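PDB 7AMK: proto-oncogene tyrosine-protein kinase receptor Ret from Danio rerio, which is a receptor tyrosine kinase that recognises GDNF bound to its co-receptor GFR alpha 1 through an extracellular region built of calcium-binding cadherin-like domains. Local coordinates for residues 195-199 against 309-313; 175-179 against 200-204. The protein carries 4 engineered substitutions. All coordinates share one frame; numbering follows the deposited sequence.

Contact 1 of 2, residues 195-199 against 309-313; sequences REEKE and NVRGT. With CA (calcium ion), chain M; CA (calcium ion), chain L.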
loop_
_atom_site.group_PDB
_atom_site.type_symbol
_atom_site.label_atom_id
_atom_site.label_comp_id
_atom_site.label_asym_id
_atom_site.label_seq_id
_atom_site.Cartn_x
_atom_site.Cartn_y
_atom_site.Cartn_z
ATOM N N ARG A 195 13.283 -2.242 -35.295
ATOM C CA ARG A 195 12.120 -2.782 -34.606
ATOM C C ARG A 195 11.286 -1.646 -34.011
ATOM O O ARG A 195 10.052 -1.708 -34.004
ATOM C CB ARG A 195 12.566 -3.775 -33.530
ATOM C CG ARG A 195 11.451 -4.678 -32.965
ATOM C CD ARG A 195 10.437 -3.950 -32.079
ATOM N NE ARG A 195 11.065 -3.295 -30.940
ATOM C CZ ARG A 195 10.429 -2.718 -29.923
ATOM N NH1 ARG A 195 9.109 -2.716 -29.827
ATOM N NH2 ARG A 195 11.141 -2.120 -28.976
ATOM N N GLU A 196 11.942 -0.580 -33.546
ATOM C CA GLU A 196 11.237 0.543 -32.937
ATOM C C GLU A 196 10.441 1.356 -33.950
ATOM O O GLU A 196 9.545 2.109 -33.562
ATOM C CB GLU A 196 12.218 1.465 -32.199
ATOM C CG GLU A 196 12.552 1.028 -30.759
ATOM C CD GLU A 196 13.561 -0.142 -30.680
ATOM O OE1 GLU A 196 14.481 -0.201 -31.529
ATOM O OE2 GLU A 196 13.438 -0.987 -29.757
ATOM N N GLU A 197 10.750 1.254 -35.227
ATOM C CA GLU A 197 9.898 1.910 -36.206
ATOM C C GLU A 197 8.756 1.003 -36.621
ATOM O O GLU A 197 7.612 1.465 -36.721
ATOM C CB GLU A 197 10.703 2.329 -37.440
ATOM N N LYS A 198 9.040 -0.286 -36.827
ATOM C CA LYS A 198 8.027 -1.216 -37.300
ATOM C C LYS A 198 8.405 -2.632 -36.874
ATOM O O LYS A 198 9.539 -3.058 -37.107
ATOM C CB LYS A 198 7.902 -1.110 -38.826
ATOM C CG LYS A 198 6.456 -1.230 -39.324
ATOM C CD LYS A 198 6.394 -1.268 -40.851
ATOM C CE LYS A 198 4.948 -1.279 -41.330
ATOM N NZ LYS A 198 4.854 -1.423 -42.806
ATOM N N GLU A 199 7.463 -3.349 -36.248
ATOM C CA GLU A 199 7.694 -4.694 -35.727
ATOM C C GLU A 199 7.191 -5.796 -36.649
ATOM O O GLU A 199 7.499 -6.961 -36.397
ATOM C CB GLU A 199 7.016 -4.886 -34.348
ATOM C CG GLU A 199 7.234 -3.738 -33.319
ATOM C CD GLU A 199 6.738 -4.097 -31.921
ATOM O OE1 GLU A 199 6.935 -5.263 -31.493
ATOM O OE2 GLU A 199 6.146 -3.209 -31.251
ATOM N N ASN A 309 2.908 4.283 -28.890
ATOM C CA ASN A 309 2.258 3.045 -29.335
ATOM C C ASN A 309 3.280 2.072 -29.920
ATOM O O ASN A 309 3.028 1.404 -30.926
ATOM C CB ASN A 309 1.133 3.336 -30.335
ATOM C CG ASN A 309 0.049 2.273 -30.328
ATOM N N VAL A 310 4.452 2.011 -29.291
ATOM C CA VAL A 310 5.499 1.051 -29.617
ATOM C C VAL A 310 5.928 0.374 -28.325
ATOM O O VAL A 310 6.244 1.052 -27.340
ATOM C CB VAL A 310 6.717 1.709 -30.289
ATOM C CG1 VAL A 310 7.874 0.718 -30.344
ATOM C CG2 VAL A 310 6.350 2.212 -31.681
ATOM N N ARG A 311 5.945 -0.956 -28.336
ATOM C CA ARG A 311 6.256 -1.716 -27.135
ATOM C C ARG A 311 7.648 -1.372 -26.626
ATOM O O ARG A 311 8.632 -1.449 -27.362
ATOM C CB ARG A 311 6.159 -3.212 -27.413
ATOM C CG ARG A 311 4.749 -3.675 -27.812
ATOM C CD ARG A 311 4.782 -5.060 -28.452
ATOM N NE ARG A 311 5.375 -6.032 -27.547
ATOM C CZ ARG A 311 6.444 -6.766 -27.828
ATOM N NH1 ARG A 311 7.010 -6.736 -29.022
ATOM N NH2 ARG A 311 6.957 -7.550 -26.883
ATOM N N GLY A 312 7.717 -0.982 -25.361
ATOM C CA GLY A 312 8.974 -0.880 -24.648
ATOM C C GLY A 312 8.798 -1.350 -23.215
ATOM O O GLY A 312 7.840 -2.078 -22.903
ATOM N N THR A 313 9.709 -0.930 -22.335
ATOM C CA THR A 313 9.736 -1.363 -20.944
ATOM C C THR A 313 9.715 -0.150 -20.025
ATOM O O THR A 313 10.434 0.835 -20.252
ATOM C CB THR A 313 10.988 -2.229 -20.662
ATOM O OG1 THR A 313 11.074 -3.273 -21.648
ATOM C CG2 THR A 313 10.945 -2.857 -19.263
HETATM CA CA CA M . 15.588 -2.373 -29.950
HETATM CA CA CA L . 16.135 -0.125 -33.107
HETATM O O HOH W 1 16.513 2.065 -32.382
HETATM O O HOH W 2 17.497 -0.008 -34.991
#
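The guanidinium of Arg195 reaches across to the backbone of Arg311, where both its terminal nitrogens converge on one carbonyl oxygen. NH1 of Arg195 is 2.8 Å from O of Arg311, in the carbonyl plane and on a lone pair, while Arg195 NH2 reaches the same oxygen at 3.1 Å, almost in line with the C=O bond. That one acceptor therefore takes two donors, and it lies almost exactly in the guanidinium plane. Bends at chi2 (-71°) and chi3 (-58°) fold the Arg195 chain so that its end, rather than its stem, makes the crossing.

The rest of this guanidinium is spoken for as well. Arg195 NE donates to Asp228, and Arg195 NH2 also meets Glu196 OE2 at 2.7 Å, tilted from both flat groups. Arg195 NH1 forms a salt bridge with Glu199 OE2 at 3.3 Å. Glu199 OE1 in turn accepts from Arg311 NH1 at 2.9 Å through the syn lone pair and in the Arg311 guanidinium plane, although the two side chains cross at about a right angle. Arg311 NH2 has a second acid, Glu302. Val310 packs alongside, CG1 against Arg195 NH1 and CG2 3.7 Å from the backbone O of Glu196.

Glu196 bridges two calcium ions: OE1 binds the calcium of chain L at 2.3 Å, OE2 that of chain M. Asp194 and two waters complete the first with Glu142 and Asp231, which also serve the second beside Asp228, Asp265 and Glu229 O. Arg195 is thus second-shell: its guanidinium bonds the ligands Asp228 and Glu196, its backbone N a third, Glu142. It probably offsets part of the carboxylate charge left around the ions. Holding a carbonyl of the next domain, it probably also ties domain orientation to the occupied metal sites.

Contact 2 of 2, residues 175-179 against 200-204; sequences SVPFA and VYHLD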
loop_
_atom_site.group_PDB
_atom_site.type_symbol
_atom_site.label_atom_id
_atom_site.label_comp_id
_atom_site.label_asym_id
_atom_site.label_seq_id
_atom_site.Cartn_x
_atom_site.Cartn_y
_atom_site.Cartn_z
ATOM N N SER A 175 7.138 1.930 -50.482
ATOM C CA SER A 175 8.480 1.387 -50.587
ATOM C C SER A 175 8.782 0.525 -49.366
ATOM O O SER A 175 8.565 0.938 -48.222
ATOM C CB SER A 175 9.497 2.508 -50.717
ATOM O OG SER A 175 10.775 1.961 -50.960
ATOM N N VAL A 176 9.284 -0.677 -49.614
ATOM C CA VAL A 176 9.541 -1.647 -48.557
ATOM C C VAL A 176 10.964 -2.169 -48.721
ATOM O O VAL A 176 11.459 -2.289 -49.850
ATOM C CB VAL A 176 8.499 -2.778 -48.598
ATOM C CG1 VAL A 176 8.847 -3.874 -47.623
ATOM C CG2 VAL A 176 7.133 -2.221 -48.245
ATOM N N PRO A 177 11.661 -2.446 -47.655
ATOM C CA PRO A 177 13.015 -3.006 -47.800
ATOM C C PRO A 177 13.023 -4.508 -48.115
ATOM O O PRO A 177 13.865 -5.260 -47.614
ATOM C CB PRO A 177 13.654 -2.696 -46.434
ATOM C CG PRO A 177 12.517 -2.633 -45.482
ATOM C CD PRO A 177 11.371 -2.034 -46.270
ATOM N N PHE A 178 12.095 -4.961 -48.948
ATOM C CA PHE A 178 12.039 -6.344 -49.393
ATOM C C PHE A 178 11.828 -6.365 -50.903
ATOM O O PHE A 178 11.090 -5.537 -51.441
ATOM C CB PHE A 178 10.918 -7.110 -48.682
ATOM C CG PHE A 178 11.057 -7.139 -47.174
ATOM C CD1 PHE A 178 10.511 -6.133 -46.384
ATOM C CD2 PHE A 178 11.741 -8.158 -46.551
ATOM C CE1 PHE A 178 10.651 -6.159 -44.983
ATOM C CE2 PHE A 178 11.861 -8.190 -45.169
ATOM C CZ PHE A 178 11.330 -7.193 -44.384
ATOM N N ALA A 179 12.493 -7.296 -51.584
ATOM C CA ALA A 179 12.383 -7.436 -53.029
ATOM C C ALA A 179 12.637 -8.904 -53.373
ATOM O O ALA A 179 13.023 -9.700 -52.516
ATOM C CB ALA A 179 13.368 -6.503 -53.749
ATOM N N VAL A 200 6.410 -5.462 -37.676
ATOM C CA VAL A 200 5.822 -6.432 -38.602
ATOM C C VAL A 200 5.742 -5.783 -39.976
ATOM O O VAL A 200 5.147 -4.711 -40.124
ATOM C CB VAL A 200 4.402 -6.873 -38.184
ATOM C CG1 VAL A 200 3.836 -7.826 -39.238
ATOM C CG2 VAL A 200 4.356 -7.529 -36.805
ATOM N N TYR A 201 6.316 -6.413 -40.985
ATOM C CA TYR A 201 6.134 -5.929 -42.344
ATOM C C TYR A 201 5.126 -6.815 -43.061
ATOM O O TYR A 201 5.291 -8.034 -43.116
ATOM C CB TYR A 201 7.453 -5.891 -43.096
ATOM C CG TYR A 201 8.322 -4.709 -42.759
ATOM C CD1 TYR A 201 9.197 -4.745 -41.680
ATOM C CD2 TYR A 201 8.276 -3.560 -43.537
ATOM C CE1 TYR A 201 9.964 -3.681 -41.374
ATOM C CE2 TYR A 201 9.057 -2.497 -43.257
ATOM C CZ TYR A 201 9.908 -2.549 -42.174
ATOM O OH TYR A 201 10.719 -1.465 -41.925
ATOM N N HIS A 202 4.083 -6.197 -43.592
ATOM C CA HIS A 202 3.099 -6.888 -44.409
ATOM C C HIS A 202 3.550 -6.866 -45.859
ATOM O O HIS A 202 3.885 -5.806 -46.400
ATOM C CB HIS A 202 1.723 -6.241 -44.278
ATOM C CG HIS A 202 1.123 -6.375 -42.912
ATOM N ND1 HIS A 202 0.589 -7.560 -42.445
ATOM C CD2 HIS A 202 0.990 -5.477 -41.903
ATOM C CE1 HIS A 202 0.141 -7.382 -41.212
ATOM N NE2 HIS A 202 0.370 -6.129 -40.861
ATOM N N LEU A 203 3.587 -8.040 -46.466
ATOM C CA LEU A 203 4.071 -8.213 -47.825
ATOM C C LEU A 203 3.004 -8.938 -48.628
ATOM O O LEU A 203 2.272 -9.788 -48.100
ATOM C CB LEU A 203 5.402 -9.012 -47.868
ATOM C CG LEU A 203 6.614 -8.413 -47.123
ATOM C CD1 LEU A 203 7.902 -9.286 -47.257
ATOM C CD2 LEU A 203 6.896 -7.010 -47.655
ATOM N N ASP A 204 2.888 -8.548 -49.892
ATOM C CA ASP A 204 2.126 -9.281 -50.888
ATOM C C ASP A 204 3.097 -9.742 -51.971
ATOM O O ASP A 204 3.729 -8.913 -52.636
ATOM C CB ASP A 204 0.995 -8.422 -51.478
ATOM C CG ASP A 204 -0.250 -9.255 -51.846
ATOM O OD1 ASP A 204 -0.354 -10.415 -51.410
ATOM O OD2 ASP A 204 -1.128 -8.755 -52.582
#
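Phe178 and Tyr201 meet as an edge-to-face (T-shaped) aromatic pair, the edge of Phe178 directed at the face of Tyr201. The ring centroids are 5.3 Å apart and the planes stand at 62°. Contact is made by a single corner: CE1 of Phe178 sits 3.5 Å from Tyr201 CG, above the Tyr201 ring but displaced toward the rim where the ring joins CB.

A CH-pi contact occupies one face of Phe178. Leu203 CD1 lies 4.2 Å from the centroid of the Phe178 ring, 25° off the normal and shifted toward CG. With CG of Leu203 beside the backbone N (chi1 -60°) and chi2 extended, CD1 lies over the ring, while CD2 touches both Val176 CG1 and the CD1 side of the ring.

Aliphatic packing completes the patch. Val176 CG1 touches Leu203 CD2 at 3.7 Å and lies somewhat farther from the ring of Tyr201, whereas Pro177 CD approaches Tyr201 CE2 at 3.8 Å, its side chain crossing the tyrosine at about a right angle.

Carbon atoms make the contact almost throughout, without polar bonds between the segments; each backbone bonds within its own sheet, Ala179 with Val188 and Leu203 with Leu222. Phe178 and Leu203 belong to the hydrophobic core between two facing sheets, with Val176, Pro177 and Tyr201 toward its margin, in the Greek-key beta sandwich of a cadherin domain.

In the fold
The two contacts follow one another along the chain: residues 195-199 of contact 1 run straight into strand 200-210, whose first residues form half of contact 2. Their centres are about 17 Å apart, and beyond this covalent join the segments do not touch. Contact 2 is internal to the cadherin domain, joining its two sheets, whereas contact 1 links that domain to RET cadherin-like domain 3 beside the calcium ions. The nearest side-chain atom of Tyr201 is about 10 Å from a calcium ion. The chain thus passes from the calcium-binding loop, with its charged groups, into strand 200-210 and the apolar interior of the sandwich.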